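Local coordinates for 6-phospho-beta-glucosidase BglT (Thermotoga maritima, PDB 1UP7), which hydrolyses cellobiose 6'-phosphate to glucose 6-phosphate and glucose, using NAD+ and manganese as cofactors, at residues S144-E149 with L370-Y375; F150-L155 with V317-N322; G162-P167 with G191-S196; E326-D331 with F356-I361. All blocks are in the same frame, centred on the assembly; numbering follows the deposited sequence.

Contact 1. Residues S144-E149 with L370-Y375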
loop_
_atom_site.group_PDB
_atom_site.type_symbol
_atom_site.label_atom_id
_atom_site.label_comp_id
_atom_site.label_asym_id
_atom_site.label_seq_id
_atom_site.Cartn_x
_atom_site.Cartn_y
_atom_site.Cartn_z
ATOM N N SER A 144 19.866 2.815 -19.001
ATOM C CA SER A 144 18.625 3.482 -19.365
ATOM C C SER A 144 17.550 3.445 -18.278
ATOM O O SER A 144 16.897 4.465 -18.074
ATOM C CB SER A 144 18.113 2.920 -20.709
ATOM O OG SER A 144 16.930 3.572 -21.108
ATOM N N GLY A 145 17.344 2.278 -17.636
ATOM C CA GLY A 145 16.328 2.118 -16.611
ATOM C C GLY A 145 16.676 2.936 -15.369
ATOM O O GLY A 145 15.786 3.533 -14.733
ATOM N N HIS A 146 17.966 2.962 -15.037
ATOM C CA HIS A 146 18.462 3.688 -13.876
ATOM C C HIS A 146 18.302 5.209 -14.064
ATOM O O HIS A 146 17.913 5.941 -13.143
ATOM C CB HIS A 146 19.922 3.331 -13.616
ATOM C CG HIS A 146 20.437 3.759 -12.275
ATOM N ND1 HIS A 146 21.683 3.385 -11.818
ATOM C CD2 HIS A 146 19.891 4.534 -11.298
ATOM C CE1 HIS A 146 21.890 3.919 -10.623
ATOM N NE2 HIS A 146 20.816 4.609 -10.279
ATOM N N ILE A 147 18.575 5.671 -15.276
ATOM C CA ILE A 147 18.420 7.070 -15.612
ATOM C C ILE A 147 16.956 7.445 -15.583
ATOM O O ILE A 147 16.603 8.508 -15.119
ATOM C CB ILE A 147 19.133 7.384 -16.975
ATOM C CG1 ILE A 147 20.647 7.295 -16.776
ATOM C CG2 ILE A 147 18.766 8.828 -17.503
ATOM C CD1 ILE A 147 21.436 7.148 -18.044
ATOM N N THR A 148 16.082 6.541 -16.014
ATOM C CA THR A 148 14.648 6.816 -15.924
ATOM C C THR A 148 14.197 6.918 -14.488
ATOM O O THR A 148 13.419 7.811 -14.172
ATOM C CB THR A 148 13.824 5.725 -16.656
ATOM O OG1 THR A 148 14.310 5.602 -17.983
ATOM C CG2 THR A 148 12.412 6.144 -16.851
ATOM N N GLU A 149 14.671 6.013 -13.616
ATOM C CA GLU A 149 14.369 6.102 -12.186
ATOM C C GLU A 149 14.753 7.496 -11.694
ATOM O O GLU A 149 14.006 8.156 -10.990
ATOM C CB GLU A 149 15.141 5.058 -11.378
ATOM C CG GLU A 149 15.009 5.169 -9.850
ATOM C CD GLU A 149 13.598 4.900 -9.320
ATOM O OE1 GLU A 149 12.885 4.042 -9.873
ATOM O OE2 GLU A 149 13.199 5.542 -8.332
ATOM N N LEU A 370 20.152 4.307 -3.931
ATOM C CA LEU A 370 21.322 4.652 -3.132
ATOM C C LEU A 370 22.359 5.366 -4.018
ATOM O O LEU A 370 23.029 6.312 -3.575
ATOM C CB LEU A 370 21.959 3.406 -2.499
ATOM C CG LEU A 370 21.255 2.822 -1.257
ATOM C CD1 LEU A 370 21.814 1.428 -0.926
ATOM C CD2 LEU A 370 21.339 3.791 -0.043
ATOM N N THR A 371 22.502 4.907 -5.261
ATOM C CA THR A 371 23.413 5.563 -6.175
ATOM C C THR A 371 22.974 7.012 -6.466
ATOM O O THR A 371 23.794 7.937 -6.433
ATOM C CB THR A 371 23.560 4.734 -7.459
ATOM O OG1 THR A 371 24.151 3.456 -7.137
ATOM C CG2 THR A 371 24.569 5.379 -8.391
ATOM N N ILE A 372 21.684 7.194 -6.729
ATOM C CA ILE A 372 21.131 8.512 -7.017
ATOM C C ILE A 372 21.313 9.431 -5.803
ATOM O O ILE A 372 21.684 10.595 -5.941
ATOM C CB ILE A 372 19.646 8.397 -7.398
ATOM C CG1 ILE A 372 19.508 7.853 -8.843
ATOM C CG2 ILE A 372 18.982 9.696 -7.212
ATOM C CD1 ILE A 372 18.175 7.132 -9.108
ATOM N N GLU A 373 21.099 8.884 -4.614
ATOM C CA GLU A 373 21.234 9.653 -3.383
ATOM C C GLU A 373 22.700 10.103 -3.189
ATOM O O GLU A 373 22.969 11.262 -2.854
ATOM C CB GLU A 373 20.695 8.855 -2.176
ATOM C CG GLU A 373 19.175 8.990 -2.009
ATOM C CD GLU A 373 18.501 7.784 -1.323
ATOM O OE1 GLU A 373 19.190 6.986 -0.603
ATOM O OE2 GLU A 373 17.251 7.634 -1.520
ATOM N N ALA A 374 23.638 9.197 -3.454
ATOM C CA ALA A 374 25.056 9.531 -3.357
ATOM C C ALA A 374 25.391 10.669 -4.322
ATOM O O ALA A 374 26.118 11.590 -3.964
ATOM C CB ALA A 374 25.928 8.321 -3.668
ATOM N N TYR A 375 24.837 10.606 -5.531
ATOM C CA TYR A 375 25.141 11.608 -6.521
ATOM C C TYR A 375 24.529 12.954 -6.126
ATOM O O TYR A 375 25.221 13.960 -6.186
ATOM C CB TYR A 375 24.761 11.152 -7.931
ATOM C CG TYR A 375 24.661 12.324 -8.809
ATOM C CD1 TYR A 375 25.795 12.869 -9.372
ATOM C CD2 TYR A 375 23.437 12.954 -9.023
ATOM C CE1 TYR A 375 25.720 14.007 -10.147
ATOM C CE2 TYR A 375 23.352 14.090 -9.794
ATOM C CZ TYR A 375 24.497 14.599 -10.346
ATOM O OH TYR A 375 24.455 15.706 -11.114
#
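His146 meets helix 370-375 with the outer edge of its imidazole. CE1 lies 3.7 Å from Thr371 CB, nearly in the ring plane, and the methyl CG2 of Thr371 comes almost as near, the two side chains crossing at about a right angle. Farther round the rim, His146 CD2 lies 3.8 Å from Ile372 CD1, which also sits in the ring plane; Ile372 CG1 approaches NE2 obliquely as the two side chains slide past each other in opposite directions. The imidazole gets there because CG stands trans to the backbone N of His146 (chi1 -166°), throwing the ring out from the helix. One turn on, Glu149 CG rests 3.8 Å from Ile372 CD1, so the isoleucine tip fits between ring and aliphatic stem. The contact joins two domains: helix 144-155 connects strands 136-139 and 160-162 in a beta-alpha-beta crossover of the Rossmann-type sheet, whereas helix 355-376 belongs to the C-terminal domain. The axes of segments 144-149 and 370-375 pass 10.9 Å apart, crossing at -60°, a spacing bridged wholly by side chains. His146 NE2 is hydrogen-bonded to Glu368 O, a turn before Ile372, which fixes the ring's rotation. A phenylalanine in place of His146 would probably deprive Glu368 O of its imidazole donor and leave the ring free to turn. Glu149 OE2 accepts from Asn153 ND2 and forms a salt bridge with Arg369, OE1 one with Lys365. Within helix 144-149, Ser144 O accepts from Thr148 N and from Thr148 OG1 (2.8 Å), which reach it from opposite faces of its plane.

Contact 2. Residues F150-L155 with V317-N322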
loop_
_atom_site.group_PDB
_atom_site.type_symbol
_atom_site.label_atom_id
_atom_site.label_comp_id
_atom_site.label_asym_id
_atom_site.label_seq_id
_atom_site.Cartn_x
_atom_site.Cartn_y
_atom_site.Cartn_z
ATOM N N PHE A 150 15.939 7.932 -12.086
ATOM C CA PHE A 150 16.457 9.215 -11.667
ATOM C C PHE A 150 15.606 10.395 -12.178
ATOM O O PHE A 150 15.211 11.269 -11.378
ATOM C CB PHE A 150 17.907 9.327 -12.120
ATOM C CG PHE A 150 18.522 10.686 -11.943
ATOM C CD1 PHE A 150 18.733 11.215 -10.669
ATOM C CD2 PHE A 150 18.948 11.408 -13.061
ATOM C CE1 PHE A 150 19.364 12.472 -10.499
ATOM C CE2 PHE A 150 19.559 12.641 -12.918
ATOM C CZ PHE A 150 19.784 13.180 -11.632
ATOM N N VAL A 151 15.303 10.411 -13.477
ATOM C CA VAL A 151 14.509 11.488 -14.039
ATOM C C VAL A 151 13.051 11.507 -13.553
ATOM O O VAL A 151 12.534 12.581 -13.193
ATOM C CB VAL A 151 14.516 11.511 -15.569
ATOM C CG1 VAL A 151 13.614 12.677 -16.078
ATOM C CG2 VAL A 151 15.951 11.628 -16.110
ATOM N N ARG A 152 12.397 10.355 -13.526
ATOM C CA ARG A 152 10.993 10.300 -13.084
ATOM C C ARG A 152 10.812 10.613 -11.604
ATOM O O ARG A 152 9.890 11.344 -11.233
ATOM C CB ARG A 152 10.388 8.925 -13.367
ATOM C CG ARG A 152 10.210 8.648 -14.836
ATOM C CD ARG A 152 9.299 9.621 -15.561
ATOM N NE ARG A 152 8.020 9.793 -14.877
ATOM C CZ ARG A 152 6.949 9.019 -15.061
ATOM N NH1 ARG A 152 6.969 7.987 -15.889
ATOM N NH2 ARG A 152 5.848 9.278 -14.393
ATOM N N ASN A 153 11.693 10.065 -10.764
ATOM C CA ASN A 153 11.480 10.116 -9.321
ATOM C C ASN A 153 12.276 11.166 -8.563
ATOM O O ASN A 153 11.957 11.484 -7.430
ATOM C CB ASN A 153 11.668 8.708 -8.724
ATOM C CG ASN A 153 10.518 7.779 -9.100
ATOM O OD1 ASN A 153 9.401 8.239 -9.343
ATOM N ND2 ASN A 153 10.791 6.484 -9.169
ATOM N N TYR A 154 13.316 11.710 -9.175
ATOM C CA TYR A 154 14.137 12.696 -8.487
ATOM C C TYR A 154 14.124 14.041 -9.214
ATOM O O TYR A 154 13.963 15.055 -8.574
ATOM C CB TYR A 154 15.554 12.173 -8.257
ATOM C CG TYR A 154 15.577 10.956 -7.357
ATOM C CD1 TYR A 154 15.276 9.699 -7.873
ATOM C CD2 TYR A 154 15.843 11.079 -5.974
ATOM C CE1 TYR A 154 15.265 8.577 -7.067
ATOM C CE2 TYR A 154 15.830 9.958 -5.155
ATOM C CZ TYR A 154 15.542 8.714 -5.715
ATOM O OH TYR A 154 15.554 7.585 -4.959
ATOM N N LEU A 155 14.252 14.056 -10.552
ATOM C CA LEU A 155 14.012 15.315 -11.293
ATOM C C LEU A 155 12.520 15.575 -11.516
ATOM O O LEU A 155 12.122 16.699 -11.780
ATOM C CB LEU A 155 14.763 15.359 -12.619
ATOM C CG LEU A 155 16.231 14.897 -12.583
ATOM C CD1 LEU A 155 16.794 15.025 -13.972
ATOM C CD2 LEU A 155 17.111 15.683 -11.565
ATOM N N VAL A 317 8.265 -0.527 -22.057
ATOM C CA VAL A 317 8.892 0.764 -21.889
ATOM C C VAL A 317 9.294 0.899 -20.409
ATOM O O VAL A 317 8.754 0.196 -19.569
ATOM C CB VAL A 317 7.826 1.785 -22.397
ATOM C CG1 VAL A 317 7.361 2.833 -21.363
ATOM C CG2 VAL A 317 8.184 2.324 -23.786
ATOM N N ASN A 318 10.282 1.737 -20.095
ATOM C CA ASN A 318 10.634 2.015 -18.688
ATOM C C ASN A 318 9.853 3.184 -18.150
ATOM O O ASN A 318 9.930 4.293 -18.685
ATOM C CB ASN A 318 12.125 2.290 -18.477
ATOM C CG ASN A 318 12.964 1.093 -18.750
ATOM O OD1 ASN A 318 13.413 0.386 -17.840
ATOM N ND2 ASN A 318 13.164 0.823 -20.021
ATOM N N THR A 319 9.120 2.933 -17.071
ATOM C CA THR A 319 8.175 3.886 -16.533
ATOM C C THR A 319 7.765 3.434 -15.127
ATOM O O THR A 319 8.109 2.308 -14.720
ATOM C CB THR A 319 6.976 3.971 -17.488
ATOM O OG1 THR A 319 6.168 5.088 -17.123
ATOM C CG2 THR A 319 6.047 2.767 -17.325
ATOM N N ARG A 320 7.060 4.301 -14.387
ATOM C CA ARG A 320 6.579 3.936 -13.049
ATOM C C ARG A 320 5.613 2.778 -13.091
ATOM O O ARG A 320 4.723 2.757 -13.911
ATOM C CB ARG A 320 5.886 5.095 -12.360
ATOM C CG ARG A 320 6.784 6.207 -11.870
ATOM C CD ARG A 320 6.004 7.257 -11.075
ATOM N NE ARG A 320 6.860 8.314 -10.568
ATOM C CZ ARG A 320 6.452 9.572 -10.384
ATOM N NH1 ARG A 320 5.214 9.921 -10.661
ATOM N NH2 ARG A 320 7.276 10.486 -9.893
ATOM N N ASN A 321 5.800 1.827 -12.184
ATOM C CA ASN A 321 4.966 0.647 -12.036
ATOM C C ASN A 321 3.479 0.994 -12.109
ATOM O O ASN A 321 2.753 0.445 -12.953
ATOM C CB ASN A 321 5.341 -0.015 -10.706
ATOM C CG ASN A 321 4.547 -1.289 -10.388
ATOM O OD1 ASN A 321 3.986 -1.958 -11.277
ATOM N ND2 ASN A 321 4.531 -1.644 -9.093
ATOM N N ASN A 322 3.046 1.919 -11.243
ATOM C CA ASN A 322 1.634 2.273 -11.090
ATOM C C ASN A 322 0.657 1.093 -11.169
ATOM O O ASN A 322 -0.320 1.141 -11.934
ATOM C CB ASN A 322 1.237 3.319 -12.148
ATOM C CG ASN A 322 1.893 4.696 -11.931
ATOM O OD1 ASN A 322 1.902 5.504 -12.828
ATOM N ND2 ASN A 322 2.400 4.962 -10.744
HETATM O O HOH W 1 8.870 6.934 -17.957
#
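Arg320 takes hold of Asn153 side-on: NE, at 2.8 Å, and NH2, at 3.1 Å, both donate to Asn153 OD1. Amide and guanidinium are nearly coplanar, 8° apart, and both donors lie in the carbonyl plane. The arginine chain, extended from CG to NE, carries its head from the strand across to the helix. Arg152 is folded instead, bent at chi2 and chi3, and its guanidinium is turned 42° from that of Arg320. Arg320 CG lies over one face of the Arg152 group, toward its rim, and Arg152 NH2 stands 3.8 Å from Arg320 NH1, over that guanidinium's face. The two like charges are thus close, a cost probably eased by their polar partners. At the edge of Arg152, NH1 gives a weak bond to Thr319 OG1 (3.3 Å) and a sounder one to a water at 3.0 Å, which donates in turn to Asn318 O. Asn153 ND2 is held by Glu149 OE2 and Asp331 O, setting the amide for Arg320. Helix 150-155, widened by a pi-type turn at 151-155, runs within 17° of parallel to strand 317-320, which pairs with strand 333-341; Phe150, Val151 and Leu155 pack on helix 109-131, and Tyr154 on helix 355-376.

Contact 3. Residues G162-P167 with G191-S196. With G6P (6-O-phosphono-alpha-D-glucopyranose), chain J.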
loop_
_atom_site.group_PDB
_atom_site.type_symbol
_atom_site.label_atom_id
_atom_site.label_comp_id
_atom_site.label_asym_id
_atom_site.label_seq_id
_atom_site.Cartn_x
_atom_site.Cartn_y
_atom_site.Cartn_z
ATOM N N GLY A 162 12.168 5.648 -20.841
ATOM C CA GLY A 162 13.366 4.844 -20.994
ATOM C C GLY A 162 13.088 3.664 -21.896
ATOM O O GLY A 162 12.067 2.970 -21.762
ATOM N N LEU A 163 14.000 3.439 -22.824
ATOM C CA LEU A 163 13.861 2.360 -23.794
ATOM C C LEU A 163 15.085 1.478 -23.774
ATOM O O LEU A 163 16.139 1.901 -23.357
ATOM C CB LEU A 163 13.726 2.950 -25.179
ATOM C CG LEU A 163 12.545 2.556 -26.019
ATOM C CD1 LEU A 163 11.269 2.862 -25.265
ATOM C CD2 LEU A 163 12.623 3.331 -27.307
ATOM N N CYS A 164 14.933 0.255 -24.253
ATOM C CA CYS A 164 16.033 -0.690 -24.405
ATOM C C CYS A 164 15.569 -1.630 -25.517
ATOM O O CYS A 164 14.381 -1.582 -25.897
ATOM C CB CYS A 164 16.279 -1.378 -23.052
ATOM S SG CYS A 164 17.224 -2.916 -23.030
ATOM N N ASN A 165 16.476 -2.451 -26.067
ATOM C CA ASN A 165 16.110 -3.298 -27.220
ATOM C C ASN A 165 15.736 -4.751 -26.934
ATOM O O ASN A 165 15.314 -5.450 -27.854
ATOM C CB ASN A 165 17.127 -3.224 -28.397
ATOM C CG ASN A 165 18.484 -3.917 -28.089
ATOM O OD1 ASN A 165 18.815 -4.162 -26.925
ATOM N ND2 ASN A 165 19.279 -4.178 -29.130
ATOM N N VAL A 166 15.858 -5.223 -25.694
ATOM C CA VAL A 166 15.513 -6.642 -25.447
ATOM C C VAL A 166 14.038 -7.007 -25.622
ATOM O O VAL A 166 13.746 -8.043 -26.233
ATOM C CB VAL A 166 16.204 -7.324 -24.177
ATOM C CG1 VAL A 166 17.407 -6.493 -23.623
ATOM C CG2 VAL A 166 15.207 -7.688 -23.086
ATOM N N PRO A 167 13.096 -6.159 -25.178
ATOM C CA PRO A 167 11.680 -6.476 -25.383
ATOM C C PRO A 167 11.390 -6.629 -26.858
ATOM O O PRO A 167 10.878 -7.693 -27.258
ATOM C CB PRO A 167 10.938 -5.269 -24.795
ATOM C CG PRO A 167 11.921 -4.640 -23.817
ATOM C CD PRO A 167 13.266 -4.853 -24.491
ATOM N N GLY A 191 10.257 -6.214 -14.799
ATOM C CA GLY A 191 11.553 -6.210 -14.167
ATOM C C GLY A 191 12.154 -4.837 -14.369
ATOM O O GLY A 191 11.473 -3.827 -14.564
ATOM N N LEU A 192 13.466 -4.811 -14.296
ATOM C CA LEU A 192 14.198 -3.603 -14.540
ATOM C C LEU A 192 14.844 -3.787 -15.910
ATOM O O LEU A 192 15.037 -4.895 -16.380
ATOM C CB LEU A 192 15.258 -3.442 -13.459
ATOM C CG LEU A 192 14.943 -2.586 -12.223
ATOM C CD1 LEU A 192 13.476 -2.437 -11.830
ATOM C CD2 LEU A 192 15.818 -2.985 -11.053
ATOM N N ASN A 193 15.140 -2.682 -16.553
ATOM C CA ASN A 193 16.001 -2.677 -17.725
ATOM C C ASN A 193 17.256 -3.540 -17.538
ATOM O O ASN A 193 17.989 -3.371 -16.572
ATOM C CB ASN A 193 16.361 -1.222 -18.025
ATOM C CG ASN A 193 17.111 -1.046 -19.334
ATOM O OD1 ASN A 193 18.141 -0.387 -19.355
ATOM N ND2 ASN A 193 16.601 -1.621 -20.424
ATOM N N HIS A 194 17.492 -4.486 -18.440
ATOM C CA HIS A 194 18.558 -5.488 -18.264
ATOM C C HIS A 194 18.403 -6.416 -17.089
ATOM O O HIS A 194 19.389 -7.030 -16.674
ATOM C CB HIS A 194 19.930 -4.807 -18.165
ATOM C CG HIS A 194 20.257 -4.020 -19.384
ATOM N ND1 HIS A 194 20.646 -2.700 -19.345
ATOM C CD2 HIS A 194 20.141 -4.344 -20.694
ATOM C CE1 HIS A 194 20.812 -2.263 -20.581
ATOM N NE2 HIS A 194 20.502 -3.240 -21.417
ATOM N N LEU A 195 17.179 -6.543 -16.582
ATOM C CA LEU A 195 16.885 -7.339 -15.401
ATOM C C LEU A 195 15.389 -7.642 -15.424
ATOM O O LEU A 195 14.629 -7.265 -14.532
ATOM C CB LEU A 195 17.272 -6.553 -14.163
ATOM C CG LEU A 195 17.488 -7.350 -12.884
ATOM C CD1 LEU A 195 18.880 -7.919 -12.806
ATOM C CD2 LEU A 195 17.183 -6.500 -11.689
ATOM N N SER A 196 14.972 -8.291 -16.499
ATOM C CA SER A 196 13.572 -8.452 -16.800
ATOM C C SER A 196 13.247 -9.918 -17.032
ATOM O O SER A 196 14.151 -10.734 -17.290
ATOM C CB SER A 196 13.216 -7.610 -18.037
ATOM O OG SER A 196 13.926 -8.070 -19.193
HETATM C C1 G6P J . 22.167 -5.106 -26.121
HETATM C C2 G6P J . 21.599 -4.256 -24.951
HETATM C C3 G6P J . 22.007 -2.794 -25.129
HETATM C C4 G6P J . 23.526 -2.741 -25.099
HETATM C C5 G6P J . 24.058 -3.542 -26.303
HETATM C C6 G6P J . 25.581 -3.563 -26.298
HETATM O O1 G6P J . 21.892 -6.516 -26.022
HETATM O O2 G6P J . 20.178 -4.317 -24.837
HETATM O O3 G6P J . 21.425 -1.928 -24.148
HETATM O O4 G6P J . 23.984 -1.389 -25.063
HETATM O O5 G6P J . 23.592 -4.916 -26.279
HETATM O O6 G6P J . 26.096 -3.617 -27.619
HETATM P P G6P J . 27.568 -3.055 -27.953
HETATM O O1P G6P J . 27.693 -3.088 -29.458
HETATM O O2P G6P J . 28.715 -3.865 -27.369
HETATM O O3P G6P J . 27.626 -1.641 -27.447
#
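His194 NE2 is hydrogen-bonded to O3 of the bound glucose 6-phosphate at 3.2 Å, while Cys164 SG stands 3.7 Å from the same nitrogen. The sugar's O3 lies at the imidazole edge, near its plane, and O2 is also in plane. The sulfur comes in obliquely, 4.3 Å from the ring centroid and 41° off the normal. Cys164 SG is trans to its backbone N (chi1 162°), which sends the sulfur from segment 162-167 toward the histidine. Both residues are manganese ligands of the enzyme, though this structure contains no manganese, and O2 of the sugar, 3.7 Å from Cys164 SG, lies beside them. The arrangement is the active site of a family 4 glycosidase, built across the domain boundary: segment 162-167 leaves the C-terminal end of strand 160-162, at the border of the Rossmann-type sheet, and residues 192-195 form a type II turn between antiparallel strands 185-190 and 195-203. His194 takes the third place of that turn with positive phi (63°). With a leucine in place of His194, O3 would probably lose this partner and Cys164 its companion metal ligand. Asn165 OD1 accepts from O2 at a very short 2.5 Å, a length doubtful at this resolution, and its ND2 is held by Ser294 O and Gly292 O, which orient the amide. Val166 CG2 touches Ser196 OG at 4.1 Å; that hydroxyl is hydrogen-bonded to Tyr189 OH. The catalytic Tyr243 meets the His194 ring, and Asn142, Arg89, Glu105 and Arg263 are among the residues that also bond the sugar phosphate.

Contact 4. Residues E326-D331 with F356-I361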
loop_
_atom_site.group_PDB
_atom_site.type_symbol
_atom_site.label_atom_id
_atom_site.label_comp_id
_atom_site.label_asym_id
_atom_site.label_seq_id
_atom_site.Cartn_x
_atom_site.Cartn_y
_atom_site.Cartn_z
ATOM N N GLU A 326 1.339 -5.804 -9.000
ATOM C CA GLU A 326 0.642 -5.399 -7.794
ATOM C C GLU A 326 1.473 -5.579 -6.515
ATOM O O GLU A 326 1.236 -4.878 -5.546
ATOM C CB GLU A 326 -0.730 -6.067 -7.685
ATOM C CG GLU A 326 -0.705 -7.527 -7.312
ATOM C CD GLU A 326 -2.096 -8.162 -7.323
ATOM O OE1 GLU A 326 -2.820 -8.078 -8.356
ATOM O OE2 GLU A 326 -2.464 -8.765 -6.284
ATOM N N ASN A 327 2.435 -6.504 -6.518
ATOM C CA ASN A 327 3.235 -6.739 -5.321
ATOM C C ASN A 327 4.599 -6.048 -5.394
ATOM O O ASN A 327 5.569 -6.498 -4.817
ATOM C CB ASN A 327 3.356 -8.233 -4.995
ATOM C CG ASN A 327 3.991 -9.044 -6.121
ATOM O OD1 ASN A 327 4.007 -8.626 -7.280
ATOM N ND2 ASN A 327 4.527 -10.208 -5.772
ATOM N N LEU A 328 4.655 -4.944 -6.131
ATOM C CA LEU A 328 5.835 -4.067 -6.123
ATOM C C LEU A 328 5.301 -2.648 -5.903
ATOM O O LEU A 328 4.170 -2.343 -6.338
ATOM C CB LEU A 328 6.549 -4.160 -7.467
ATOM C CG LEU A 328 7.955 -4.738 -7.675
ATOM C CD1 LEU A 328 8.626 -5.341 -6.440
ATOM C CD2 LEU A 328 7.946 -5.704 -8.838
ATOM N N PRO A 329 6.056 -1.757 -5.260
ATOM C CA PRO A 329 5.550 -0.380 -5.075
ATOM C C PRO A 329 5.230 0.357 -6.381
ATOM O O PRO A 329 5.902 0.187 -7.383
ATOM C CB PRO A 329 6.676 0.331 -4.307
ATOM C CG PRO A 329 7.453 -0.783 -3.636
ATOM C CD PRO A 329 7.402 -1.924 -4.670
ATOM N N ASP A 330 4.200 1.185 -6.351
ATOM C CA ASP A 330 3.817 1.982 -7.510
ATOM C C ASP A 330 4.939 2.822 -8.116
ATOM O O ASP A 330 4.976 3.031 -9.323
ATOM C CB ASP A 330 2.690 2.943 -7.153
ATOM C CG ASP A 330 1.445 2.247 -6.723
ATOM O OD1 ASP A 330 1.284 1.046 -7.053
ATOM O OD2 ASP A 330 0.561 2.864 -6.047
ATOM N N ASP A 331 5.800 3.359 -7.259
ATOM C CA ASP A 331 6.840 4.288 -7.692
ATOM C C ASP A 331 8.075 3.604 -8.271
ATOM O O ASP A 331 8.952 4.298 -8.778
ATOM C CB ASP A 331 7.270 5.197 -6.529
ATOM C CG ASP A 331 7.647 4.395 -5.294
ATOM O OD1 ASP A 331 8.767 3.852 -5.203
ATOM O OD2 ASP A 331 6.837 4.175 -4.377
ATOM N N PHE A 356 11.041 -14.928 -7.314
ATOM C CA PHE A 356 12.396 -15.086 -7.864
ATOM C C PHE A 356 12.783 -13.816 -8.596
ATOM O O PHE A 356 13.872 -13.274 -8.413
ATOM C CB PHE A 356 12.452 -16.252 -8.857
ATOM C CG PHE A 356 13.821 -16.528 -9.425
ATOM C CD1 PHE A 356 14.709 -17.380 -8.767
ATOM C CD2 PHE A 356 14.230 -15.945 -10.631
ATOM C CE1 PHE A 356 15.963 -17.665 -9.304
ATOM C CE2 PHE A 356 15.488 -16.211 -11.161
ATOM C CZ PHE A 356 16.362 -17.084 -10.491
ATOM N N ALA A 357 11.888 -13.337 -9.437
ATOM C CA ALA A 357 12.091 -12.042 -10.088
ATOM C C ALA A 357 12.184 -10.869 -9.077
ATOM O O ALA A 357 13.031 -9.991 -9.223
ATOM C CB ALA A 357 11.018 -11.777 -11.130
ATOM N N LEU A 358 11.316 -10.854 -8.070
ATOM C CA LEU A 358 11.340 -9.773 -7.073
ATOM C C LEU A 358 12.678 -9.735 -6.295
ATOM O O LEU A 358 13.154 -8.660 -5.968
ATOM C CB LEU A 358 10.146 -9.874 -6.126
ATOM C CG LEU A 358 8.926 -9.048 -6.553
ATOM C CD1 LEU A 358 8.512 -9.299 -8.004
ATOM C CD2 LEU A 358 7.738 -9.228 -5.599
ATOM N N SER A 359 13.298 -10.890 -6.033
ATOM C CA SER A 359 14.553 -10.896 -5.302
ATOM C C SER A 359 15.564 -10.014 -6.029
ATOM O O SER A 359 16.275 -9.215 -5.384
ATOM C CB SER A 359 15.121 -12.295 -5.117
ATOM O OG SER A 359 15.468 -12.897 -6.364
ATOM N N PHE A 360 15.621 -10.124 -7.357
ATOM C CA PHE A 360 16.524 -9.249 -8.111
ATOM C C PHE A 360 16.019 -7.810 -8.221
ATOM O O PHE A 360 16.781 -6.891 -7.991
ATOM C CB PHE A 360 16.830 -9.793 -9.509
ATOM C CG PHE A 360 17.512 -11.137 -9.491
ATOM C CD1 PHE A 360 18.885 -11.233 -9.241
ATOM C CD2 PHE A 360 16.782 -12.293 -9.716
ATOM C CE1 PHE A 360 19.511 -12.472 -9.217
ATOM C CE2 PHE A 360 17.401 -13.531 -9.705
ATOM C CZ PHE A 360 18.760 -13.617 -9.443
ATOM N N ILE A 361 14.745 -7.619 -8.562
ATOM C CA ILE A 361 14.237 -6.287 -8.792
ATOM C C ILE A 361 14.388 -5.385 -7.559
ATOM O O ILE A 361 14.841 -4.230 -7.683
ATOM C CB ILE A 361 12.763 -6.324 -9.255
ATOM C CG1 ILE A 361 12.605 -7.110 -10.592
ATOM C CG2 ILE A 361 12.178 -4.906 -9.301
ATOM C CD1 ILE A 361 11.145 -7.432 -10.938
#
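Leu328 and Leu358 meet with unusual torsions: chi1 of Leu328 is -114° and its chi2 is 4°, while chi1 of Leu358 is -93°, all off the staggered positions, which suggests some strain or an imprecise fit. In this posture the two leucines slide past each other in opposite directions, Leu328 CD1 lying 3.7 Å from Leu358 CG and Leu328 CD2 equally close to Leu358 CD1. The second methyl of Leu328 also reaches along the helix, where its CD2 is 4.2 Å from Ile361 CD1, one turn beyond Leu358. Asn327 flanks the pair: its ND2 comes within 3.4 Å of Leu358 CD2, the two side chains crossing obliquely, and its OD1 accepts a hydrogen bond from Gly353 N, which probably steadies the group. No hydrogen bond spans the contact; it is apolar except for that amide. Met366 of a second subunit touches Leu358, while Glu326 packs on Asp330 of a third subunit and Asp330 on Glu326 of that subunit, so both segments lie near subunit borders. Segment 326-331 belongs to the long connection between antiparallel strands 313-320 and 333-341, and lays its leucine against helix 355-376 of the C-terminal domain.

Contacts 1 and 2 share helix 144-155, which presents one side to helix 355-376 and another to strand 313-320, while contact 4 uses an earlier turn of that same helix 355-376. Contacts 1, 3 and 4 are buried and contact 2 only partly so; contact 3 lies nearest the chain's centre and contact 4 farthest, and contacts 1 and 4 both touch a second subunit. Chemistry follows place: leucine and isoleucine, with one amide, in contact 4, an imidazole edge against aliphatic groups in contact 1, arginines, an amide and water in contact 2, and metal and sugar ligands in contact 3. Asn321 ND2 probably bonds Pro329 O, tying contacts 2 and 4, and Asn318 bonds Gly162, tying contacts 2 and 3.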